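Local coordinates for putative electron transport related protein (Corynebacterium diphtheriae, PDB 4PQ1), which probably acts as a thiol-disulfide oxidoreductase of the thioredoxin-like superfamily, a DsbF homologue expected to form or exchange disulfide bonds in other proteins, at residues Gly1-Phe5 against Ala22-Glu26; Gly29-Thr33 against Lys89-Gln93; Tyr42-Val47 against Lys133-Pro137; Ser61-Asp65 against Glu144-Gln148; Ile82-Asp86 against Ala122-Pro126. All coordinates share one frame; numbering follows the deposited sequence.

Contact 1. Residues Gly1-Phe5 against Ala22-Glu26; sequences GTFQF and APVSE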
# COMPACT_ATOMS: atom_id res chain seq x y z
N GLY A 1 -19.14 9.06 -2.38
CA GLY A 1 -18.88 8.57 -1.04
C GLY A 1 -17.54 7.86 -0.86
O GLY A 1 -17.12 7.63 0.28
N THR A 2 -16.87 7.51 -1.95
CA THR A 2 -15.55 6.88 -1.84
C THR A 2 -14.46 7.94 -1.76
O THR A 2 -14.64 9.09 -2.17
CB THR A 2 -15.23 5.94 -3.04
OG1 THR A 2 -15.03 6.72 -4.22
CG2 THR A 2 -16.34 4.92 -3.27
N PHE A 3 -13.31 7.53 -1.24
CA PHE A 3 -12.11 8.38 -1.16
C PHE A 3 -11.74 9.05 -2.48
O PHE A 3 -11.75 8.42 -3.54
CB PHE A 3 -10.93 7.54 -0.68
CG PHE A 3 -9.66 8.31 -0.50
CD1 PHE A 3 -9.61 9.37 0.38
CD2 PHE A 3 -8.52 7.96 -1.18
CE1 PHE A 3 -8.45 10.09 0.57
CE2 PHE A 3 -7.34 8.67 -1.00
CZ PHE A 3 -7.30 9.74 -0.12
N GLN A 4 -11.39 10.33 -2.39
CA GLN A 4 -10.86 11.07 -3.52
C GLN A 4 -9.61 11.76 -3.02
O GLN A 4 -9.64 12.46 -2.01
CB GLN A 4 -11.86 12.10 -4.06
CG GLN A 4 -13.34 11.74 -3.86
CD GLN A 4 -14.25 12.97 -3.81
OE1 GLN A 4 -13.98 13.98 -4.46
NE2 GLN A 4 -15.33 12.89 -3.02
N PHE A 5 -8.50 11.51 -3.71
CA PHE A 5 -7.23 12.11 -3.35
C PHE A 5 -7.14 13.50 -3.96
O PHE A 5 -7.10 13.65 -5.17
CB PHE A 5 -6.06 11.23 -3.81
CG PHE A 5 -4.70 11.79 -3.47
CD1 PHE A 5 -4.22 11.72 -2.17
CD2 PHE A 5 -3.91 12.36 -4.44
CE1 PHE A 5 -2.98 12.24 -1.85
CE2 PHE A 5 -2.67 12.87 -4.13
CZ PHE A 5 -2.20 12.81 -2.84
N ALA A 22 -13.08 8.96 3.89
CA ALA A 22 -14.03 8.18 3.13
C ALA A 22 -13.36 6.87 2.74
O ALA A 22 -12.15 6.82 2.56
CB ALA A 22 -14.50 8.94 1.89
N PRO A 23 -14.15 5.79 2.63
CA PRO A 23 -13.60 4.49 2.23
C PRO A 23 -13.05 4.47 0.79
O PRO A 23 -13.54 5.21 -0.06
CB PRO A 23 -14.79 3.54 2.38
CG PRO A 23 -16.03 4.45 2.31
CD PRO A 23 -15.60 5.74 2.93
N VAL A 24 -12.03 3.65 0.54
CA VAL A 24 -11.54 3.43 -0.83
C VAL A 24 -12.48 2.49 -1.56
O VAL A 24 -13.21 1.73 -0.92
CB VAL A 24 -10.10 2.83 -0.87
CG1 VAL A 24 -9.04 3.91 -0.67
CG2 VAL A 24 -9.96 1.70 0.14
N SER A 25 -12.44 2.51 -2.89
CA SER A 25 -13.23 1.58 -3.69
C SER A 25 -12.77 0.15 -3.47
O SER A 25 -11.86 -0.12 -2.67
CB SER A 25 -13.15 1.92 -5.18
OG SER A 25 -13.41 3.29 -5.42
N GLU A 26 -13.41 -0.77 -4.18
CA GLU A 26 -13.08 -2.18 -4.06
C GLU A 26 -11.73 -2.46 -4.70
O GLU A 26 -11.50 -2.13 -5.86
CB GLU A 26 -14.16 -3.05 -4.72
CG GLU A 26 -13.98 -4.53 -4.46
CD GLU A 26 -14.53 -5.39 -5.58
OE1 GLU A 26 -14.17 -5.14 -6.75
OE2 GLU A 26 -15.32 -6.32 -5.29
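G1 meets A22 through its carbonyl: G1 O lies 3.3 Å from A22 CB, the methyl that points at the N-terminal segment, and the same oxygen lies near P23 CD. At T2 the contact moves to the backbone. T2 CA sits 3.2 Å from P23 O in a CA-H...O contact, while the T2 side chain, directed away overall, brings its CB near the same oxygen. F3 supplies the one hydrogen bond between the segments, from F3 N to P23 O at 2.6 Å. The bond is fairly straight at N-H (164°), but the donor stands 36° out of the carbonyl plane. With CG anti to the backbone N (chi1 -177°), the F3 ring turns off from segment 22-26, and the apolar touch is made by F3 CB and the near ring atom CD2, both 4.1 Å from V24 CG1; the two side chains run alongside in the same direction. Beyond the pair, F3 also meets Y16 edge-to-face and packs on P137, and V24 rests on P137 as well. The N-terminal loop and the loop after strand 13-15 thus pack together over P137, at the start of strand 137-141, in a protein of the thioredoxin clan.

Contact 2. Residues Gly29-Thr33 against Lys89-Gln93; sequences GEGLT and KNIAQ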
# COMPACT_ATOMS: atom_id res chain seq x y z
N GLY A 29 -7.55 -8.30 -7.09
CA GLY A 29 -6.74 -8.56 -8.28
C GLY A 29 -5.90 -9.83 -8.28
O GLY A 29 -5.86 -10.58 -7.30
N GLU A 30 -5.22 -10.07 -9.40
CA GLU A 30 -4.28 -11.19 -9.49
C GLU A 30 -3.17 -10.98 -8.47
O GLU A 30 -2.59 -9.90 -8.37
CB GLU A 30 -3.71 -11.31 -10.92
CG GLU A 30 -2.70 -12.44 -11.08
CD GLU A 30 -1.90 -12.38 -12.39
OE1 GLU A 30 -2.41 -11.83 -13.39
OE2 GLU A 30 -0.75 -12.90 -12.42
N GLY A 31 -2.86 -12.02 -7.70
CA GLY A 31 -1.78 -11.91 -6.74
C GLY A 31 -0.43 -12.10 -7.39
O GLY A 31 -0.33 -12.58 -8.52
N LEU A 32 0.62 -11.72 -6.68
CA LEU A 32 1.98 -11.88 -7.19
C LEU A 32 2.51 -13.25 -6.80
O LEU A 32 3.29 -13.85 -7.54
CB LEU A 32 2.89 -10.78 -6.64
CG LEU A 32 4.37 -10.81 -7.02
CD1 LEU A 32 4.54 -10.55 -8.52
CD2 LEU A 32 5.10 -9.76 -6.18
N THR A 33 2.08 -13.73 -5.65
CA THR A 33 2.47 -15.05 -5.17
C THR A 33 1.25 -15.87 -4.76
O THR A 33 1.36 -16.82 -3.99
CB THR A 33 3.45 -14.96 -3.99
OG1 THR A 33 2.87 -14.13 -2.97
CG2 THR A 33 4.80 -14.37 -4.44
N LYS A 89 6.64 -10.80 -14.49
CA LYS A 89 6.19 -11.18 -13.17
C LYS A 89 7.27 -11.95 -12.40
O LYS A 89 7.40 -11.80 -11.18
CB LYS A 89 4.92 -12.03 -13.26
CG LYS A 89 4.19 -12.18 -11.94
CD LYS A 89 2.94 -13.01 -12.08
CE LYS A 89 2.06 -12.91 -10.85
NZ LYS A 89 0.81 -13.71 -10.98
N ASN A 90 8.07 -12.75 -13.11
CA ASN A 90 8.94 -13.69 -12.41
C ASN A 90 10.03 -13.02 -11.60
O ASN A 90 10.49 -13.57 -10.60
CB ASN A 90 9.55 -14.72 -13.38
CG ASN A 90 10.30 -14.11 -14.54
OD1 ASN A 90 10.27 -12.90 -14.79
ND2 ASN A 90 10.95 -14.98 -15.31
N ILE A 91 10.42 -11.82 -11.99
CA ILE A 91 11.48 -11.14 -11.26
C ILE A 91 10.89 -10.44 -10.03
O ILE A 91 11.55 -10.34 -8.98
CB ILE A 91 12.23 -10.16 -12.20
CG1 ILE A 91 13.52 -9.65 -11.56
CG2 ILE A 91 11.33 -9.05 -12.64
CD1 ILE A 91 14.39 -8.88 -12.55
N ALA A 92 9.64 -10.00 -10.12
CA ALA A 92 8.95 -9.45 -8.97
C ALA A 92 8.76 -10.54 -7.91
O ALA A 92 9.02 -10.32 -6.73
CB ALA A 92 7.62 -8.84 -9.38
N GLN A 93 8.32 -11.72 -8.33
CA GLN A 93 8.20 -12.84 -7.41
C GLN A 93 9.54 -13.23 -6.79
O GLN A 93 9.61 -13.56 -5.60
CB GLN A 93 7.62 -14.05 -8.11
CG GLN A 93 6.33 -13.79 -8.81
CD GLN A 93 5.98 -14.92 -9.73
OE1 GLN A 93 6.84 -15.45 -10.45
NE2 GLN A 93 4.72 -15.33 -9.72
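L32 meets the helix 89-98 chiefly through one methyl, and its path can be followed outward. Beyond CB the chain runs to CG, anti to the backbone N (chi1 178°), which turns the branch to the helix and brings L32 CG 4.0 Å from Q93 CG. At the branch, L32 CD1 reaches A92 CB at 3.6 Å and also lies near the CG atoms of K89 and Q93, so this methyl faces three helix residues. L32 CD2 touches more lightly, 4.0 Å from A92 O. L32 also packs on N83 and on S105 and Y107, which places the loop after strand 28-30 between helix 89-98 and the outermost strand 105-107. The loop backbone adds a polar grip: Q93 NE2 donates to L32 O at 3.0 Å, with an N-H...O angle of 160°, the acceptor 6° from the Q93 amide plane and the donor nearly along the C=O axis. K89, fully extended, has NZ modelled 2.9 Å from G31 O. The chemistry is mixed: an apolar methyl contact lies beside a well-shaped amide-to-carbonyl bond, while ionic pairing of E30 with K89 is plausible from their opposite charges and nearness, though the modelled distance is too short to rely on.

Contact 3. Residues Tyr42-Val47 against Lys133-Pro137; sequences YKDKIV and KQHRP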
# COMPACT_ATOMS: atom_id res chain seq x y z
N TYR A 42 -9.64 -8.47 4.41
CA TYR A 42 -9.17 -7.84 5.64
C TYR A 42 -10.16 -6.81 6.18
O TYR A 42 -9.77 -5.80 6.78
CB TYR A 42 -7.81 -7.19 5.39
CG TYR A 42 -6.90 -8.10 4.58
CD1 TYR A 42 -6.21 -9.14 5.19
CD2 TYR A 42 -6.76 -7.93 3.21
CE1 TYR A 42 -5.38 -9.99 4.44
CE2 TYR A 42 -5.93 -8.77 2.46
CZ TYR A 42 -5.25 -9.80 3.07
OH TYR A 42 -4.44 -10.63 2.32
N LYS A 43 -11.45 -7.07 5.96
CA LYS A 43 -12.51 -6.21 6.50
C LYS A 43 -12.33 -6.02 7.99
O LYS A 43 -12.01 -6.97 8.70
CB LYS A 43 -13.88 -6.81 6.21
CG LYS A 43 -15.04 -5.94 6.64
CD LYS A 43 -16.37 -6.66 6.46
CE LYS A 43 -17.56 -5.77 6.81
NZ LYS A 43 -17.70 -4.66 5.84
N ASP A 44 -12.51 -4.78 8.45
CA ASP A 44 -12.40 -4.41 9.86
C ASP A 44 -10.97 -4.56 10.39
O ASP A 44 -10.73 -4.50 11.60
CB ASP A 44 -13.39 -5.22 10.71
CG ASP A 44 -14.83 -4.96 10.30
OD1 ASP A 44 -15.24 -3.77 10.28
OD2 ASP A 44 -15.54 -5.93 9.94
N LYS A 45 -10.03 -4.74 9.48
CA LYS A 45 -8.62 -4.80 9.84
C LYS A 45 -7.85 -3.62 9.22
O LYS A 45 -8.22 -3.10 8.16
CB LYS A 45 -8.01 -6.12 9.39
CG LYS A 45 -8.66 -7.37 9.97
CD LYS A 45 -8.18 -7.63 11.39
CE LYS A 45 -8.48 -9.07 11.81
NZ LYS A 45 -8.36 -9.24 13.29
N ILE A 46 -6.80 -3.19 9.90
CA ILE A 46 -5.94 -2.14 9.37
C ILE A 46 -5.20 -2.66 8.12
O ILE A 46 -4.79 -3.83 8.08
CB ILE A 46 -4.92 -1.67 10.42
CG1 ILE A 46 -5.64 -1.01 11.59
CG2 ILE A 46 -3.92 -0.70 9.81
CD1 ILE A 46 -4.68 -0.62 12.70
N VAL A 47 -5.06 -1.82 7.11
CA VAL A 47 -4.43 -2.23 5.87
C VAL A 47 -3.47 -1.16 5.36
O VAL A 47 -3.86 -0.00 5.13
CB VAL A 47 -5.46 -2.54 4.77
CG1 VAL A 47 -4.75 -2.82 3.47
CG2 VAL A 47 -6.33 -3.75 5.17
N LYS A 133 -9.70 0.98 9.99
CA LYS A 133 -10.48 -0.26 10.01
C LYS A 133 -11.68 -0.20 9.07
O LYS A 133 -12.28 -1.24 8.75
CB LYS A 133 -10.94 -0.57 11.44
CG LYS A 133 -9.89 -1.26 12.30
CD LYS A 133 -10.45 -1.49 13.69
CE LYS A 133 -9.45 -2.19 14.58
NZ LYS A 133 -10.08 -2.60 15.87
N GLN A 134 -12.03 1.00 8.62
CA GLN A 134 -13.13 1.15 7.67
C GLN A 134 -12.55 1.29 6.28
O GLN A 134 -13.26 1.60 5.32
CB GLN A 134 -14.01 2.35 8.02
CG GLN A 134 -14.71 2.23 9.38
CD GLN A 134 -15.51 3.46 9.72
OE1 GLN A 134 -16.37 3.89 8.95
NE2 GLN A 134 -15.22 4.05 10.88
N HIS A 135 -11.24 1.03 6.18
CA HIS A 135 -10.51 1.07 4.93
C HIS A 135 -10.64 2.45 4.31
O HIS A 135 -10.93 2.60 3.13
CB HIS A 135 -10.98 -0.04 3.98
CG HIS A 135 -10.59 -1.42 4.43
ND1 HIS A 135 -10.92 -2.56 3.73
CD2 HIS A 135 -9.87 -1.84 5.51
CE1 HIS A 135 -10.45 -3.63 4.37
NE2 HIS A 135 -9.80 -3.22 5.45
N ARG A 136 -10.37 3.46 5.13
CA ARG A 136 -10.37 4.85 4.71
C ARG A 136 -8.97 5.36 4.93
O ARG A 136 -8.38 5.08 5.96
CB ARG A 136 -11.37 5.70 5.54
CG ARG A 136 -12.71 5.04 5.82
CD ARG A 136 -13.58 5.89 6.77
NE ARG A 136 -13.00 6.05 8.10
CZ ARG A 136 -13.52 6.83 9.06
NH1 ARG A 136 -14.64 7.50 8.83
NH2 ARG A 136 -12.94 6.93 10.25
N PRO A 137 -8.43 6.11 3.97
CA PRO A 137 -7.05 6.50 4.24
C PRO A 137 -6.93 7.43 5.44
O PRO A 137 -7.69 8.38 5.58
CB PRO A 137 -6.62 7.18 2.94
CG PRO A 137 -7.44 6.51 1.89
CD PRO A 137 -8.79 6.31 2.55
O HOH W 1 -14.60 -1.33 10.51
O HOH W 2 -13.30 -2.97 6.82
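H135 and the turn Y42-K45 form the tight part of this contact, through one ring nitrogen and two backbone carbonyls. H135 NE2 donates to Y42 O at 2.9 Å and more weakly to K45 O at 3.1 Å. Neither bond is straight: the N-H...O angles are 131° and 127°, as expected when one N-H is shared between two acceptors. K45 O lies in the imidazole plane at the ring edge, whereas Y42 O is tilted from that plane. The two acceptors of NE2 probably limit the ring's rotation. Y42 O in turn takes the K45 N bond that closes the type II turn, and its two donors arrive from opposite faces of the carbonyl plane. V47 completes the tight side, its CG2 coming 3.5 Å from H135 NE2 as the two side chains meet at a slant.

The other side is looser and wet. K133, with CG anti to its carbonyl carbon (chi1 -82°) and the chain extended beyond, runs past D44 O, its CG 3.4 Å from that oxygen. K133 O makes a CA-H...O contact with D44 CA at 3.4 Å and accepts from two waters, weakly from the one that also donates to D44 OD1; the other accepts from D44 N. The second water also sits over the centre of the H135 ring.

Strand 46-52 starts directly after the turn and pairs with strands 77-83 and 127-131, while the loop 133-137 links strand 127-131 to strand 137-141, so the contact fastens that connection to the beginning of the neighbouring strand.

Contact 4. Residues Ser61-Asp65 against Glu144-Gln148; sequences SESDD and EVTAQ
Two helix starts of the thioredoxin-like fold meet here: helix 63-73, which follows helix 57-61, at whose start the C56-C59 disulfide sits, and the C-terminal helix 147-156. E62, at the N-cap position of the first, spans the gap with an extended chain; its CG lies between the backbone N and the carbonyl carbon (chi1 71°), which sends the carboxylate across to V145. V145 N donates to E62 OE2 at 2.8 Å, nearly straight and close to the C-O axis, while E62 OE1 is held by N50, so each oxygen of this buried group has a donor. E144 runs alongside E62 the other way, with E144 CG 3.5 Å from E62 CB and the two carboxylate planes 88° apart. E144 OE1 turns instead to S61, whose OG donates to the syn lone pair of E144 OE1 at 2.5 Å. The second helix is met by D65, which faces its first turn: A147 CB packs 3.7 Å from D65 CG, and T146, the N-cap residue, brings its CA near OD2. A negative group at such an end would probably be favoured by the helix dipole. A147 N reaches D65 OD2 at 2.9 Å from well above the carboxylate plane, 56° out of it.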
# COMPACT_ATOMS: atom_id res chain seq x y z
N SER A 61 15.01 -0.15 -1.01
CA SER A 61 15.47 0.52 0.20
C SER A 61 14.48 0.44 1.38
O SER A 61 14.87 0.17 2.51
CB SER A 61 15.78 1.98 -0.14
OG SER A 61 16.01 2.76 1.01
N GLU A 62 13.19 0.68 1.11
CA GLU A 62 12.19 0.73 2.18
C GLU A 62 11.53 -0.64 2.42
O GLU A 62 10.60 -0.76 3.20
CB GLU A 62 11.12 1.77 1.86
CG GLU A 62 10.20 1.35 0.74
CD GLU A 62 8.93 2.20 0.58
OE1 GLU A 62 8.13 1.83 -0.30
OE2 GLU A 62 8.71 3.20 1.31
N SER A 63 12.03 -1.67 1.74
CA SER A 63 11.36 -2.97 1.73
C SER A 63 11.38 -3.65 3.09
O SER A 63 10.36 -4.20 3.53
CB SER A 63 12.00 -3.89 0.67
OG SER A 63 11.41 -5.18 0.68
N ASP A 64 12.53 -3.62 3.76
CA ASP A 64 12.65 -4.24 5.07
C ASP A 64 11.70 -3.61 6.08
O ASP A 64 11.16 -4.29 6.95
CB ASP A 64 14.08 -4.11 5.58
CG ASP A 64 15.04 -5.07 4.90
OD1 ASP A 64 14.58 -6.10 4.35
OD2 ASP A 64 16.26 -4.80 4.92
N ASP A 65 11.51 -2.30 5.96
CA ASP A 65 10.69 -1.57 6.91
C ASP A 65 9.22 -1.95 6.74
O ASP A 65 8.50 -2.12 7.73
CB ASP A 65 10.89 -0.06 6.73
CG ASP A 65 12.04 0.47 7.57
OD1 ASP A 65 12.81 -0.34 8.13
OD2 ASP A 65 12.18 1.71 7.68
N GLU A 144 9.13 7.49 -0.23
CA GLU A 144 9.62 6.39 0.58
C GLU A 144 9.29 6.66 2.06
O GLU A 144 9.35 7.81 2.52
CB GLU A 144 11.13 6.25 0.37
CG GLU A 144 11.76 5.09 1.12
CD GLU A 144 13.24 4.90 0.78
OE1 GLU A 144 13.86 4.01 1.41
OE2 GLU A 144 13.78 5.63 -0.10
N VAL A 145 8.94 5.61 2.80
CA VAL A 145 8.64 5.74 4.23
C VAL A 145 9.56 4.85 5.06
O VAL A 145 10.06 3.84 4.56
CB VAL A 145 7.19 5.35 4.56
CG1 VAL A 145 6.23 6.43 4.11
CG2 VAL A 145 6.82 3.99 3.95
N THR A 146 9.76 5.22 6.33
CA THR A 146 10.36 4.33 7.32
C THR A 146 9.27 3.58 8.06
O THR A 146 8.08 3.92 7.97
CB THR A 146 11.19 5.07 8.38
OG1 THR A 146 10.34 5.93 9.13
CG2 THR A 146 12.30 5.87 7.75
N ALA A 147 9.67 2.57 8.82
CA ALA A 147 8.71 1.79 9.59
C ALA A 147 8.02 2.67 10.65
O ALA A 147 6.87 2.44 11.00
CB ALA A 147 9.39 0.60 10.21
N GLN A 148 8.73 3.69 11.13
CA GLN A 148 8.21 4.53 12.21
C GLN A 148 7.21 5.57 11.66
O GLN A 148 6.29 5.99 12.38
CB GLN A 148 9.37 5.19 12.96
CG GLN A 148 9.03 5.67 14.39
CD GLN A 148 8.28 4.64 15.22
OE1 GLN A 148 7.06 4.72 15.38
NE2 GLN A 148 9.01 3.67 15.77

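Contact 5. Residues Ile82-Asp86 against Ala122-Pro126; sequences INVRD and ASVVP
V84 and V125 approach head-on but offset, overlapping at one methyl from each: V84 CG2 and V125 CG2 stand 3.7 Å apart. Both residues direct CB at the other segment. In V125 this methyl is anti to the carbonyl carbon, since chi1 is 179°, and V125 CG2 also comes 3.8 Å from R85 NH1. R85 runs antiparallel to V125 in the same way, its chain bent at chi3 so that the guanidinium passes beside the valine and reaches the loop beyond. There A122 O lies at the guanidinium edge, near its plane. R85 NH2 donates to A122 O at 2.4 Å with an N-H...O angle of 150°, a very short distance that makes the exact placing of the tip less certain than the direction of approach. The loop probably forms part of the active-site surface, as in thioredoxin-like proteins: V125 touches C59 of the CxxC disulfide, and P126, preceded by a cis peptide bond, matches the cis-proline that faces this motif in the superfamily. R85 also packs on W55, and V84 O accepts from the W55 indole. Within segment 82-86, N83 ND2 donates to D86 OD2 at 2.8 Å, in the N83 amide plane and on the anti lone pair of the carboxylate.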
# COMPACT_ATOMS: atom_id res chain seq x y z
N ILE A 82 1.19 -3.32 -3.95
CA ILE A 82 0.65 -3.18 -5.29
C ILE A 82 1.84 -3.08 -6.24
O ILE A 82 2.44 -2.02 -6.41
CB ILE A 82 -0.28 -1.95 -5.40
CG1 ILE A 82 -1.44 -2.09 -4.41
CG2 ILE A 82 -0.80 -1.76 -6.82
CD1 ILE A 82 -2.34 -0.89 -4.37
N ASN A 83 2.18 -4.20 -6.86
CA ASN A 83 3.35 -4.30 -7.72
C ASN A 83 3.04 -3.67 -9.08
O ASN A 83 2.19 -4.18 -9.82
CB ASN A 83 3.77 -5.77 -7.83
CG ASN A 83 4.93 -6.01 -8.79
OD1 ASN A 83 4.79 -6.81 -9.71
ND2 ASN A 83 6.05 -5.33 -8.59
N VAL A 84 3.68 -2.54 -9.38
CA VAL A 84 3.39 -1.86 -10.64
C VAL A 84 4.64 -1.85 -11.56
O VAL A 84 5.76 -1.92 -11.08
CB VAL A 84 2.89 -0.40 -10.41
CG1 VAL A 84 1.68 -0.39 -9.44
CG2 VAL A 84 4.01 0.49 -9.86
N ARG A 85 4.41 -1.80 -12.87
CA ARG A 85 5.48 -1.60 -13.86
C ARG A 85 6.52 -2.71 -13.83
O ARG A 85 7.62 -2.57 -14.36
CB ARG A 85 6.16 -0.26 -13.64
CG ARG A 85 5.59 0.86 -14.48
CD ARG A 85 5.93 2.24 -13.91
NE ARG A 85 4.70 3.00 -13.81
CZ ARG A 85 4.49 4.04 -13.01
NH1 ARG A 85 5.44 4.50 -12.21
NH2 ARG A 85 3.29 4.61 -13.02
N ASP A 86 6.16 -3.83 -13.21
CA ASP A 86 6.93 -5.05 -13.33
C ASP A 86 6.24 -5.93 -14.35
O ASP A 86 5.38 -6.75 -14.00
CB ASP A 86 7.08 -5.73 -11.97
CG ASP A 86 8.42 -5.44 -11.32
OD1 ASP A 86 9.43 -5.45 -12.05
OD2 ASP A 86 8.46 -5.21 -10.09
N ALA A 122 -0.36 7.94 -10.29
CA ALA A 122 0.29 6.70 -10.77
C ALA A 122 1.77 6.91 -11.05
O ALA A 122 2.54 5.95 -11.17
CB ALA A 122 -0.41 6.15 -12.03
N SER A 123 2.16 8.17 -11.17
CA SER A 123 3.56 8.51 -11.39
C SER A 123 4.44 8.25 -10.17
O SER A 123 5.65 8.12 -10.30
CB SER A 123 3.66 9.98 -11.77
OG SER A 123 3.08 10.76 -10.74
N VAL A 124 3.85 8.18 -8.98
CA VAL A 124 4.64 8.17 -7.76
C VAL A 124 4.81 6.77 -7.20
O VAL A 124 3.86 6.17 -6.72
CB VAL A 124 4.01 9.08 -6.68
CG1 VAL A 124 4.87 9.11 -5.40
CG2 VAL A 124 3.80 10.50 -7.23
N VAL A 125 6.03 6.25 -7.28
CA VAL A 125 6.37 4.95 -6.72
C VAL A 125 7.72 5.09 -6.03
O VAL A 125 8.68 5.54 -6.64
CB VAL A 125 6.46 3.83 -7.81
CG1 VAL A 125 6.84 2.50 -7.17
CG2 VAL A 125 5.15 3.70 -8.52
N PRO A 126 7.79 4.71 -4.74
CA PRO A 126 6.68 4.09 -4.01
C PRO A 126 5.65 5.11 -3.49
O PRO A 126 5.93 6.31 -3.43
CB PRO A 126 7.40 3.40 -2.85
CG PRO A 126 8.55 4.31 -2.56
CD PRO A 126 8.98 4.89 -3.88

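Overall arrangement
From the N terminus, contact 1 closes a short loop round strand 13-15 before any other contact opens, yet it touches contact 3, where V24 N probably bonds to H135 O. Contact 2 begins soon after, on strand 28-30, and ties it to helix 89-98. Contact 3 joins the start of strand 46-52 to the loop before strand 137-141, and contact 4 the starts of helices 63-73 and 147-156; contacts 3 and 4 cross each other, and both cross contact 2, as does contact 5. Contact 5 falls within the spans of both contacts 3 and 4, linking the end of strand 77-83 to the cis-proline loop, where P126 packs against E62 of contact 4.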